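Local coordinates for hydroxyethylphosphonate dioxygenase (Streptomyces albus, PDB 6B9R), which uses iron and dioxygen to cleave 2-hydroxyethylphosphonate, probably yielding hydroxymethylphosphonate and formate, at residues R87-V91 / D387-E391. Numbering follows the deposited sequence.
Sequences RMMRV and DGRLE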
loop_
_atom_site.group_PDB
_atom_site.type_symbol
_atom_site.label_atom_id
_atom_site.label_comp_id
_atom_site.label_asym_id
_atom_site.label_seq_id
_atom_site.Cartn_x
_atom_site.Cartn_y
_atom_site.Cartn_z
ATOM N N ARG A 87 23.446 1.885 6.033
ATOM C CA ARG A 87 24.147 3.106 6.408
ATOM C C ARG A 87 24.164 3.235 7.924
ATOM O O ARG A 87 23.157 2.975 8.587
ATOM C CB ARG A 87 23.506 4.348 5.778
ATOM C CG ARG A 87 24.151 5.653 6.221
ATOM C CD ARG A 87 23.596 6.868 5.460
ATOM N NE ARG A 87 22.204 6.703 5.028
ATOM C CZ ARG A 87 21.137 6.881 5.804
ATOM N NH1 ARG A 87 21.270 7.221 7.081
ATOM N NH2 ARG A 87 19.925 6.713 5.296
ATOM N N MET A 88 25.311 3.637 8.462
ATOM C CA MET A 88 25.471 3.818 9.893
ATOM C C MET A 88 25.363 5.293 10.242
ATOM O O MET A 88 25.719 6.168 9.448
ATOM C CB MET A 88 26.819 3.268 10.376
ATOM C CG MET A 88 27.025 1.827 9.971
ATOM S SD MET A 88 28.630 1.148 10.442
ATOM C CE MET A 88 28.321 -0.549 9.954
ATOM N N MET A 89 24.880 5.553 11.449
ATOM C CA MET A 89 24.877 6.882 12.033
ATOM C C MET A 89 25.637 6.840 13.352
ATOM O O MET A 89 25.500 5.883 14.122
ATOM C CB MET A 89 23.450 7.361 12.254
ATOM C CG MET A 89 23.376 8.788 12.756
ATOM S SD MET A 89 21.669 9.315 12.908
ATOM C CE MET A 89 21.945 11.001 13.452
ATOM N N ARG A 90 26.449 7.864 13.612
ATOM C CA ARG A 90 27.349 7.853 14.758
ATOM C C ARG A 90 26.768 8.640 15.930
ATOM O O ARG A 90 26.024 9.608 15.747
ATOM C CB ARG A 90 28.717 8.447 14.395
ATOM C CG ARG A 90 29.372 7.850 13.153
ATOM C CD ARG A 90 29.606 6.361 13.314
ATOM N NE ARG A 90 30.203 5.777 12.117
ATOM C CZ ARG A 90 30.432 4.476 11.961
ATOM N NH1 ARG A 90 30.102 3.634 12.929
ATOM N NH2 ARG A 90 30.977 4.021 10.838
ATOM N N VAL A 91 27.162 8.233 17.137
ATOM C CA VAL A 91 26.843 8.931 18.380
ATOM C C VAL A 91 27.025 10.433 18.247
ATOM O O VAL A 91 26.159 11.211 18.664
ATOM C CB VAL A 91 27.716 8.413 19.536
ATOM C CG1 VAL A 91 27.574 9.313 20.755
ATOM C CG2 VAL A 91 27.342 7.014 19.875
ATOM N N ASP A 387 31.959 -3.546 4.733
ATOM C CA ASP A 387 32.102 -3.835 6.151
ATOM C C ASP A 387 32.130 -2.525 6.921
ATOM O O ASP A 387 32.502 -1.478 6.387
ATOM C CB ASP A 387 33.365 -4.651 6.440
ATOM C CG ASP A 387 34.611 -4.006 5.878
ATOM O OD1 ASP A 387 35.057 -2.980 6.432
ATOM O OD2 ASP A 387 35.142 -4.520 4.872
ATOM N N GLY A 388 31.728 -2.592 8.182
ATOM C CA GLY A 388 31.745 -1.411 9.023
ATOM C C GLY A 388 31.654 -1.844 10.463
ATOM O O GLY A 388 31.438 -3.018 10.768
ATOM N N ARG A 389 31.820 -0.876 11.359
ATOM C CA ARG A 389 31.791 -1.164 12.787
ATOM C C ARG A 389 30.919 -0.148 13.498
ATOM O O ARG A 389 31.149 1.059 13.379
ATOM C CB ARG A 389 33.194 -1.154 13.381
ATOM C CG ARG A 389 33.247 -1.915 14.691
ATOM C CD ARG A 389 34.663 -2.005 15.195
ATOM N NE ARG A 389 35.005 -0.815 15.961
ATOM C CZ ARG A 389 36.017 -0.762 16.816
ATOM N NH1 ARG A 389 36.776 -1.831 16.991
ATOM N NH2 ARG A 389 36.262 0.351 17.493
ATOM N N LEU A 390 29.924 -0.636 14.234
ATOM C CA LEU A 390 29.050 0.208 15.034
ATOM C C LEU A 390 29.583 0.229 16.458
ATOM O O LEU A 390 29.683 -0.819 17.089
ATOM C CB LEU A 390 27.620 -0.319 15.017
ATOM C CG LEU A 390 26.917 -0.283 13.662
ATOM C CD1 LEU A 390 25.766 -1.290 13.615
ATOM C CD2 LEU A 390 26.401 1.120 13.439
ATOM N N GLU A 391 29.923 1.415 16.958
ATOM C CA GLU A 391 30.288 1.570 18.353
ATOM C C GLU A 391 29.025 1.655 19.198
ATOM O O GLU A 391 27.930 1.863 18.667
ATOM C CB GLU A 391 31.133 2.826 18.547
ATOM C CG GLU A 391 32.083 3.128 17.403
ATOM C CD GLU A 391 33.252 2.182 17.353
ATOM O OE1 GLU A 391 33.750 1.808 18.433
ATOM O OE2 GLU A 391 33.672 1.811 16.235
HETATM O O HOH W 1 32.956 1.582 10.395
#
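M88 lays its side chain across L390 and reaches the backbone of G388, an example of two strand edges joined through side chains rather than paired backbones. CG lies 3.6 Å from CD2 of L390, with SD almost as near to the same methyl. CG stands anti to the carbonyl carbon (chi1 -54°) and the chain runs extended beyond it, bringing CE to 3.6 Å from C of G388, where the absence of a side chain makes room for it. With an alanine here, the loss of CG, SD and CE would probably open a gap beside L390 CD2 and the G388 backbone. R90 adds the polar half: bent at chi2, it carries one guanidinium face over CB of M88, and NH1 donates to O of R389 over 2.8 Å, tilted 23° from the carbonyl plane. Alongside, a water accepts from NH2 of R90 at 3.2 Å and from N of R389 at 2.9 Å, linking the two segments a second time. Strands 86-89 and 384-390 are edge strands of separate antiparallel sheets, consistent with the two sheets of a cupin-like beta-sandwich; the short segments run 24° apart, 8.4 Å at closest. M88 also packs on V377 and W379 of the neighbouring strand 375-381. D394 ties the two segments together from outside: OD2 forms a salt bridge with NH1 of R90 and accepts from N of E391, while OD1 accepts from N of V91. The CB of R389 points away from 87-91, and its guanidinium forms a salt bridge with E391, NE meeting OE2 on the syn side at 3.0 Å.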